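Local coordinates for MccB protein (Escherichia coli, PDB 6OM4), which acts on the precursor peptide MccA in microcin C7 biosynthesis, probably as an ATP-dependent, E1-like nucleotidyltransferase that makes the phosphoramidate-linked peptide nucleotide, at residues A[37-41]-A[60-65]; A[79-84]-A[100-106]; A[131-136]-A[178-182]. All blocks are in the same frame, centred on the assembly; numbering follows the deposited sequence.

Interaction 1. Residues A[37-41]-A[60-65]; sequences NIIKT and IPEKDF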
loop_
_atom_site.group_PDB
_atom_site.type_symbol
_atom_site.label_atom_id
_atom_site.label_comp_id
_atom_site.label_asym_id
_atom_site.label_seq_id
_atom_site.Cartn_x
_atom_site.Cartn_y
_atom_site.Cartn_z
ATOM N N ASN A 37 -14.886 -27.299 20.079
ATOM C CA ASN A 37 -13.562 -27.739 20.501
ATOM C C ASN A 37 -12.481 -26.715 20.125
ATOM O O ASN A 37 -11.503 -26.536 20.865
ATOM C CB ASN A 37 -13.211 -29.118 19.950
ATOM C CG ASN A 37 -13.870 -30.251 20.723
ATOM O OD1 ASN A 37 -14.319 -30.087 21.886
ATOM N ND2 ASN A 37 -13.917 -31.403 20.089
ATOM N N ILE A 38 -12.628 -26.041 18.976
ATOM C CA ILE A 38 -11.682 -24.977 18.627
ATOM C C ILE A 38 -11.742 -23.875 19.693
ATOM O O ILE A 38 -10.729 -23.302 20.091
ATOM C CB ILE A 38 -11.976 -24.424 17.221
ATOM C CG1 ILE A 38 -11.751 -25.490 16.134
ATOM C CG2 ILE A 38 -11.177 -23.150 16.985
ATOM C CD1 ILE A 38 -12.388 -25.168 14.779
ATOM N N ILE A 39 -12.960 -23.538 20.117
ATOM C CA ILE A 39 -13.145 -22.477 21.176
ATOM C C ILE A 39 -12.438 -22.905 22.455
ATOM O O ILE A 39 -11.710 -22.108 23.049
ATOM C CB ILE A 39 -14.625 -22.186 21.436
ATOM C CG1 ILE A 39 -15.275 -21.496 20.238
ATOM C CG2 ILE A 39 -14.797 -21.360 22.707
ATOM C CD1 ILE A 39 -16.774 -21.586 20.201
ATOM N N LYS A 40 -12.642 -24.166 22.878
ATOM C CA LYS A 40 -12.027 -24.654 24.125
ATOM C C LYS A 40 -10.501 -24.617 24.005
ATOM O O LYS A 40 -9.814 -24.238 24.957
ATOM C CB LYS A 40 -12.495 -26.079 24.451
ATOM C CG LYS A 40 -13.965 -26.224 24.831
ATOM C CD LYS A 40 -14.369 -27.710 24.870
ATOM C CE LYS A 40 -15.605 -27.977 25.695
ATOM N NZ LYS A 40 -15.808 -29.431 25.928
ATOM N N THR A 41 -9.969 -24.969 22.830
ATOM C CA THR A 41 -8.542 -24.937 22.580
ATOM C C THR A 41 -8.027 -23.488 22.636
ATOM O O THR A 41 -7.042 -23.190 23.318
ATOM C CB THR A 41 -8.187 -25.626 21.255
ATOM O OG1 THR A 41 -8.652 -26.977 21.337
ATOM C CG2 THR A 41 -6.706 -25.628 20.927
ATOM N N ILE A 60 -10.488 -32.231 26.503
ATOM C CA ILE A 60 -10.974 -32.884 25.304
ATOM C C ILE A 60 -9.895 -33.877 24.885
ATOM O O ILE A 60 -8.746 -33.748 25.286
ATOM C CB ILE A 60 -11.320 -31.892 24.171
ATOM C CG1 ILE A 60 -10.099 -31.090 23.701
ATOM C CG2 ILE A 60 -12.458 -30.988 24.600
ATOM C CD1 ILE A 60 -10.336 -30.157 22.466
ATOM N N PRO A 61 -10.227 -34.894 24.067
ATOM C CA PRO A 61 -9.219 -35.836 23.601
ATOM C C PRO A 61 -8.053 -35.148 22.877
ATOM O O PRO A 61 -8.244 -34.146 22.112
ATOM C CB PRO A 61 -9.989 -36.732 22.625
ATOM C CG PRO A 61 -11.425 -36.614 23.069
ATOM C CD PRO A 61 -11.577 -35.188 23.562
ATOM N N GLU A 62 -6.850 -35.695 23.097
ATOM C CA GLU A 62 -5.632 -35.163 22.510
ATOM C C GLU A 62 -5.738 -35.146 20.980
ATOM O O GLU A 62 -5.235 -34.185 20.353
ATOM C CB GLU A 62 -4.397 -35.934 22.971
ATOM C CG GLU A 62 -3.108 -35.382 22.370
ATOM C CD GLU A 62 -1.813 -35.940 22.932
ATOM O OE1 GLU A 62 -1.899 -36.808 23.817
ATOM O OE2 GLU A 62 -0.727 -35.479 22.485
ATOM N N LYS A 63 -6.397 -36.153 20.379
ATOM C CA LYS A 63 -6.602 -36.163 18.913
ATOM C C LYS A 63 -7.316 -34.872 18.465
ATOM O O LYS A 63 -6.931 -34.241 17.473
ATOM C CB LYS A 63 -7.486 -37.340 18.475
ATOM C CG LYS A 63 -6.790 -38.690 18.336
ATOM C CD LYS A 63 -7.749 -39.868 18.066
ATOM C CE LYS A 63 -7.056 -41.224 18.048
ATOM N NZ LYS A 63 -7.586 -42.123 16.988
ATOM N N ASP A 64 -8.384 -34.511 19.178
ATOM C CA ASP A 64 -9.202 -33.319 18.860
ATOM C C ASP A 64 -8.400 -32.038 19.131
ATOM O O ASP A 64 -8.369 -31.170 18.298
ATOM C CB ASP A 64 -10.532 -33.334 19.597
ATOM C CG ASP A 64 -11.386 -34.515 19.168
ATOM O OD1 ASP A 64 -11.284 -34.926 17.997
ATOM O OD2 ASP A 64 -12.062 -35.072 20.016
ATOM N N PHE A 65 -7.721 -31.972 20.281
ATOM C CA PHE A 65 -6.918 -30.822 20.641
ATOM C C PHE A 65 -5.851 -30.552 19.575
ATOM O O PHE A 65 -5.598 -29.415 19.211
ATOM C CB PHE A 65 -6.261 -31.064 21.997
ATOM C CG PHE A 65 -5.351 -29.960 22.446
ATOM C CD1 PHE A 65 -5.891 -28.811 22.992
ATOM C CD2 PHE A 65 -3.982 -30.059 22.306
ATOM C CE1 PHE A 65 -5.079 -27.781 23.430
ATOM C CE2 PHE A 65 -3.179 -29.017 22.732
ATOM C CZ PHE A 65 -3.726 -27.876 23.272
#
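Ile-60 makes the central contribution to this contact. It lies in the short link before helix 62-74, and its CA-to-CB bond points toward helix 32-43. Ile-60 CG2 lies 3.4 Å from Asn-37 OD1 and 3.8 Å from Lys-40 CD, so it meets both an amide and the aliphatic part of a lysine; Ile-60 CD1 comes within 3.8 Å of Thr-41 OG1. Thr-41 is buried. Its hydroxyl is used inside its own helix, where Thr-41 OG1 donates to Asn-37 O at 2.9 Å, one turn back, and Thr-41 CG2 packs at 3.7 Å against Phe-65 CE1. Asn-37 also reaches the first turn of helix 62-74, with Asn-37 ND2 3.9 Å from Asp-64 CB. No hydrogen bond crosses between the segments, so they meet by van der Waals packing. Pro-61 is the N-cap of helix 62-74, and Phe-65 N closes the first turn on Pro-61 O at 2.9 Å. The ring of Phe-65 also packs edge-to-face with Tyr-51 and touches Ala-54, Leu-55 and Ala-58 of helix 51-58. Three helices thus converge beside a small antiparallel sheet, consistent with the winged-helix-like peptide-recognition domain found in enzymes that modify ribosomal peptides.

Interaction 2. Residues A[79-84]-A[100-106]; sequences IPSEYN and QSYGANP. Unlike the reference sequence in segment 79-84: Ser-81 (reference Gly).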
loop_
_atom_site.group_PDB
_atom_site.type_symbol
_atom_site.label_atom_id
_atom_site.label_comp_id
_atom_site.label_asym_id
_atom_site.label_seq_id
_atom_site.Cartn_x
_atom_site.Cartn_y
_atom_site.Cartn_z
ATOM N N ILE A 79 -0.240 -17.362 18.085
ATOM C CA ILE A 79 1.057 -16.928 17.619
ATOM C C ILE A 79 2.068 -17.158 18.727
ATOM O O ILE A 79 1.698 -17.309 19.897
ATOM C CB ILE A 79 1.056 -15.448 17.193
ATOM C CG1 ILE A 79 0.659 -14.549 18.359
ATOM C CG2 ILE A 79 0.178 -15.272 15.954
ATOM C CD1 ILE A 79 0.687 -13.086 18.037
ATOM N N PRO A 80 3.370 -17.207 18.396
ATOM C CA PRO A 80 4.386 -17.279 19.434
ATOM C C PRO A 80 4.202 -16.134 20.435
ATOM O O PRO A 80 4.040 -14.997 20.033
ATOM C CB PRO A 80 5.696 -17.157 18.662
ATOM C CG PRO A 80 5.353 -17.736 17.339
ATOM C CD PRO A 80 3.952 -17.229 17.060
ATOM N N SER A 81 4.319 -16.456 21.717
ATOM C CA SER A 81 4.237 -15.485 22.780
ATOM C C SER A 81 5.308 -14.396 22.584
ATOM O O SER A 81 5.059 -13.202 22.891
ATOM C CB SER A 81 4.402 -16.148 24.120
ATOM O OG SER A 81 4.446 -15.180 25.137
ATOM N N GLU A 82 6.461 -14.828 22.056
ATOM C CA GLU A 82 7.628 -13.996 21.580
ATOM C C GLU A 82 7.144 -12.749 20.801
ATOM O O GLU A 82 7.697 -11.632 20.917
ATOM C CB GLU A 82 8.502 -14.972 20.759
ATOM C CG GLU A 82 9.760 -14.433 20.096
ATOM C CD GLU A 82 10.435 -15.378 19.098
ATOM O OE1 GLU A 82 10.035 -16.566 19.015
ATOM O OE2 GLU A 82 11.344 -14.919 18.372
ATOM N N TYR A 83 6.092 -12.922 19.999
ATOM C CA TYR A 83 5.649 -11.905 19.031
ATOM C C TYR A 83 4.670 -10.912 19.663
ATOM O O TYR A 83 4.200 -10.008 18.985
ATOM C CB TYR A 83 5.011 -12.572 17.809
ATOM C CG TYR A 83 5.947 -13.344 16.914
ATOM C CD1 TYR A 83 7.285 -13.540 17.223
ATOM C CD2 TYR A 83 5.466 -13.949 15.766
ATOM C CE1 TYR A 83 8.113 -14.304 16.413
ATOM C CE2 TYR A 83 6.278 -14.714 14.951
ATOM C CZ TYR A 83 7.605 -14.901 15.270
ATOM O OH TYR A 83 8.397 -15.662 14.450
ATOM N N ASN A 84 4.393 -11.025 20.970
ATOM C CA ASN A 84 3.410 -10.194 21.629
ATOM C C ASN A 84 4.001 -9.593 22.908
ATOM O O ASN A 84 3.966 -10.225 23.923
ATOM C CB ASN A 84 2.174 -11.011 21.992
ATOM C CG ASN A 84 1.049 -10.109 22.409
ATOM O OD1 ASN A 84 0.566 -9.333 21.579
ATOM N ND2 ASN A 84 0.678 -10.171 23.686
ATOM N N GLN A 100 1.003 -9.291 13.147
ATOM C CA GLN A 100 0.880 -10.579 13.866
ATOM C C GLN A 100 -0.078 -11.478 13.102
ATOM O O GLN A 100 0.176 -12.661 12.968
ATOM C CB GLN A 100 0.300 -10.429 15.271
ATOM C CG GLN A 100 1.228 -9.787 16.289
ATOM C CD GLN A 100 0.643 -9.609 17.667
ATOM O OE1 GLN A 100 1.370 -9.438 18.678
ATOM N NE2 GLN A 100 -0.664 -9.513 17.725
ATOM N N SER A 101 -1.146 -10.872 12.567
ATOM C CA SER A 101 -2.186 -11.617 11.895
ATOM C C SER A 101 -1.704 -12.260 10.592
ATOM O O SER A 101 -2.414 -13.153 10.099
ATOM C CB SER A 101 -3.418 -10.777 11.664
ATOM O OG SER A 101 -3.284 -9.898 10.545
ATOM N N TYR A 102 -0.528 -11.883 10.084
ATOM C CA TYR A 102 0.103 -12.544 8.929
ATOM C C TYR A 102 1.215 -13.528 9.336
ATOM O O TYR A 102 1.903 -14.003 8.450
ATOM C CB TYR A 102 0.645 -11.492 7.968
ATOM C CG TYR A 102 -0.486 -10.853 7.217
ATOM C CD1 TYR A 102 -1.025 -11.457 6.084
ATOM C CD2 TYR A 102 -1.121 -9.740 7.722
ATOM C CE1 TYR A 102 -2.120 -10.912 5.436
ATOM C CE2 TYR A 102 -2.236 -9.197 7.095
ATOM C CZ TYR A 102 -2.740 -9.782 5.949
ATOM O OH TYR A 102 -3.819 -9.200 5.326
ATOM N N GLY A 103 1.415 -13.772 10.635
ATOM C CA GLY A 103 2.430 -14.701 11.112
ATOM C C GLY A 103 3.791 -14.045 11.237
ATOM O O GLY A 103 4.813 -14.743 11.388
ATOM N N ALA A 104 3.802 -12.700 11.294
ATOM C CA ALA A 104 5.048 -11.923 11.364
ATOM C C ALA A 104 5.378 -11.549 12.816
ATOM O O ALA A 104 4.520 -11.468 13.668
ATOM C CB ALA A 104 4.972 -10.698 10.483
ATOM N N ASN A 105 6.671 -11.356 13.092
ATOM C CA ASN A 105 7.137 -10.693 14.325
ATOM C C ASN A 105 6.996 -9.189 14.138
ATOM O O ASN A 105 7.715 -8.612 13.339
ATOM C CB ASN A 105 8.598 -11.051 14.640
ATOM C CG ASN A 105 9.107 -10.431 15.914
ATOM O OD1 ASN A 105 8.593 -9.415 16.402
ATOM N ND2 ASN A 105 10.163 -11.041 16.458
ATOM N N PRO A 106 6.041 -8.517 14.827
ATOM C CA PRO A 106 5.732 -7.118 14.563
ATOM C C PRO A 106 6.916 -6.167 14.834
ATOM O O PRO A 106 7.069 -5.133 14.153
ATOM C CB PRO A 106 4.548 -6.837 15.502
ATOM C CG PRO A 106 4.700 -7.835 16.614
ATOM C CD PRO A 106 5.248 -9.075 15.944
#
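The chain leaves strand 78-80 in a 3-10 turn, with Tyr-83 N bonded to Pro-80 O (2.9 Å) and Asn-84 N to Ser-81 O (3.0 Å), while the facing segment leaves helix 93-101 through a Schellman motif. In that motif Gly-103, with positive phi, is the C-prime residue, Gly-103 N lying 2.9 Å from Gln-100 O, and Ala-104 N reaches back to Tyr-99 O. The chain then turns into helix 106-114, with Asn-105 as N-cap. The backbones converge along the contact: CA atoms are 7.0 Å apart at Ile-79 and Gly-103 but 5.1 Å at Tyr-83 and Asn-105. Ile-79, on an outermost strand of the N-terminal three-stranded sheet and paired with Ile-4 of strand 2-5, places Ile-79 CD1 3.5 Å from Gln-100 CD. The contact therefore joins that sheet to the first helices of the ThiF-like part. Tyr-83 contributes the most buried area. Tyr-83 CD2 lies 3.4 Å from Ala-104 O, Tyr-83 CE2 3.9 Å from Gly-103 O, and Tyr-83 CB 4.0 Å from Pro-106 CD. Asn-105 OD1 caps Val-107 N, and Asn-105 CB makes a CH-pi contact over one face of Tyr-83, 3.9 Å from the ring centroid and 16° off the normal.

Interaction 3. Residues A[131-136]-A[178-182]; sequences SVILAT and LLKRN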
loop_
_atom_site.group_PDB
_atom_site.type_symbol
_atom_site.label_atom_id
_atom_site.label_comp_id
_atom_site.label_asym_id
_atom_site.label_seq_id
_atom_site.Cartn_x
_atom_site.Cartn_y
_atom_site.Cartn_z
ATOM N N SER A 131 1.598 9.958 2.152
ATOM C CA SER A 131 2.596 10.441 3.123
ATOM C C SER A 131 2.111 10.287 4.575
ATOM O O SER A 131 2.898 9.904 5.440
ATOM C CB SER A 131 3.063 11.857 2.820
ATOM O OG SER A 131 2.059 12.817 3.117
ATOM N N VAL A 132 0.847 10.616 4.876
ATOM C CA VAL A 132 0.419 10.603 6.242
ATOM C C VAL A 132 0.278 9.150 6.721
ATOM O O VAL A 132 0.556 8.850 7.867
ATOM C CB VAL A 132 -0.856 11.435 6.471
ATOM C CG1 VAL A 132 -2.119 10.813 5.849
ATOM C CG2 VAL A 132 -1.021 11.681 7.952
ATOM N N ILE A 133 -0.162 8.248 5.851
ATOM C CA ILE A 133 -0.194 6.844 6.265
ATOM C C ILE A 133 1.221 6.382 6.602
ATOM O O ILE A 133 1.446 5.683 7.621
ATOM C CB ILE A 133 -0.809 5.947 5.165
ATOM C CG1 ILE A 133 -2.291 6.261 5.001
ATOM C CG2 ILE A 133 -0.569 4.493 5.499
ATOM C CD1 ILE A 133 -2.890 5.833 3.701
ATOM N N LEU A 134 2.184 6.697 5.733
ATOM C CA LEU A 134 3.530 6.189 5.938
ATOM C C LEU A 134 4.123 6.817 7.211
ATOM O O LEU A 134 4.774 6.124 8.003
ATOM C CB LEU A 134 4.408 6.449 4.704
ATOM C CG LEU A 134 3.971 5.786 3.392
ATOM C CD1 LEU A 134 5.040 6.000 2.306
ATOM C CD2 LEU A 134 3.741 4.280 3.566
ATOM N N ALA A 135 3.907 8.120 7.423
ATOM C CA ALA A 135 4.456 8.791 8.586
ATOM C C ALA A 135 3.882 8.162 9.858
ATOM O O ALA A 135 4.596 7.871 10.806
ATOM C CB ALA A 135 4.167 10.270 8.516
ATOM N N THR A 136 2.566 7.919 9.885
ATOM C CA THR A 136 1.988 7.463 11.112
ATOM C C THR A 136 2.206 5.958 11.308
ATOM O O THR A 136 2.017 5.507 12.421
ATOM C CB THR A 136 0.519 7.861 11.227
ATOM O OG1 THR A 136 -0.185 7.301 10.121
ATOM C CG2 THR A 136 0.362 9.363 11.228
ATOM N N LEU A 178 2.933 16.303 8.983
ATOM C CA LEU A 178 3.449 14.985 9.207
ATOM C C LEU A 178 4.138 14.977 10.570
ATOM O O LEU A 178 3.977 14.065 11.341
ATOM C CB LEU A 178 4.433 14.564 8.103
ATOM C CG LEU A 178 3.861 14.257 6.708
ATOM C CD1 LEU A 178 4.929 13.624 5.839
ATOM C CD2 LEU A 178 2.643 13.355 6.794
ATOM N N LEU A 179 4.936 16.011 10.855
ATOM C CA LEU A 179 5.686 16.046 12.112
ATOM C C LEU A 179 4.747 16.340 13.292
ATOM O O LEU A 179 5.032 15.956 14.428
ATOM C CB LEU A 179 6.827 17.050 12.004
ATOM C CG LEU A 179 7.960 16.641 11.066
ATOM C CD1 LEU A 179 9.023 17.736 10.969
ATOM C CD2 LEU A 179 8.623 15.344 11.503
ATOM N N LYS A 180 3.587 16.956 13.044
ATOM C CA LYS A 180 2.624 17.099 14.134
ATOM C C LYS A 180 2.016 15.749 14.527
ATOM O O LYS A 180 1.533 15.597 15.665
ATOM C CB LYS A 180 1.501 18.053 13.763
ATOM C CG LYS A 180 1.935 19.504 13.848
ATOM C CD LYS A 180 0.987 20.421 13.115
ATOM C CE LYS A 180 -0.475 20.221 13.480
ATOM N NZ LYS A 180 -1.332 21.307 12.929
ATOM N N ARG A 181 1.961 14.824 13.556
ATOM C CA ARG A 181 1.366 13.511 13.721
ATOM C C ARG A 181 2.358 12.468 14.214
ATOM O O ARG A 181 1.939 11.570 14.960
ATOM C CB ARG A 181 0.704 13.074 12.416
ATOM C CG ARG A 181 -0.610 13.803 12.225
ATOM C CD ARG A 181 -1.132 13.746 10.811
ATOM N NE ARG A 181 -2.429 14.420 10.734
ATOM C CZ ARG A 181 -2.627 15.734 10.707
ATOM N NH1 ARG A 181 -1.604 16.575 10.674
ATOM N NH2 ARG A 181 -3.861 16.220 10.690
ATOM N N ASN A 182 3.609 12.568 13.784
ATOM C CA ASN A 182 4.661 11.672 14.241
ATOM C C ASN A 182 5.996 12.428 14.308
ATOM O O ASN A 182 6.671 12.617 13.300
ATOM C CB ASN A 182 4.774 10.414 13.376
ATOM C CG ASN A 182 5.609 9.354 14.037
ATOM O OD1 ASN A 182 6.336 9.667 14.984
ATOM N ND2 ASN A 182 5.437 8.108 13.615
#
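Leu-178 inserts one methyl between successive turns of helix 125-136: Leu-178 CD2 is 3.7 Å from Ser-131 O, 3.6 Å from Val-132 CA and 3.8 Å from Ala-135 CB. The small Ala-135 side chain is consistent with the close approach, the CA atoms of Val-132 and Leu-178 being 6.1 Å apart. These helices are neighbouring connections of a Rossmann-type fold, one linking parallel strands 117-121 and 141-146 and the other leading from 141-146 to 186-191; helix 125-136 follows the glycine-rich nucleotide loop, and the side chain of Ser-131 is about 11 Å from the bound adenosine phosphoramidate. Further on, Arg-181 lies along the exposed edge, Arg-181 CB 3.9 Å from Thr-136 CG2 and Arg-181 CD 3.5 Å from Val-132 CG2, while NH1 forms a salt bridge with Glu-177. Asn-182, just past helix 170-181, bonds to the last turn of helix 125-136: Asn-182 ND2 donates to Ala-135 O at 2.9 Å; ND2 is also bonded to Tyr-92 OH, and OD1 accepts a hydrogen bond from Glu-184 N.

How the interactions relate
The three contacts follow one another along the chain without touching, from the N-terminal domain to the nucleotide-binding fold. The centre of interaction 1 is about 38 Å from the centre of the chain, that of interaction 3 about 15 Å. Helix 62-74 of interaction 1 leads directly to strand 78-80 of interaction 2, though the centres of the two contacts are about 22 Å apart; interaction 3 uses helices of its own. All three are partly buried. Interactions 1 and 3 differ in hydrogen bonding: interaction 1 has none between its segments, whereas interaction 3 adds a side-chain-to-backbone bond to its apolar packing. Interaction 2, at the junction of the two parts, joins turns and helix ends, with a tyrosine as its largest single contributor.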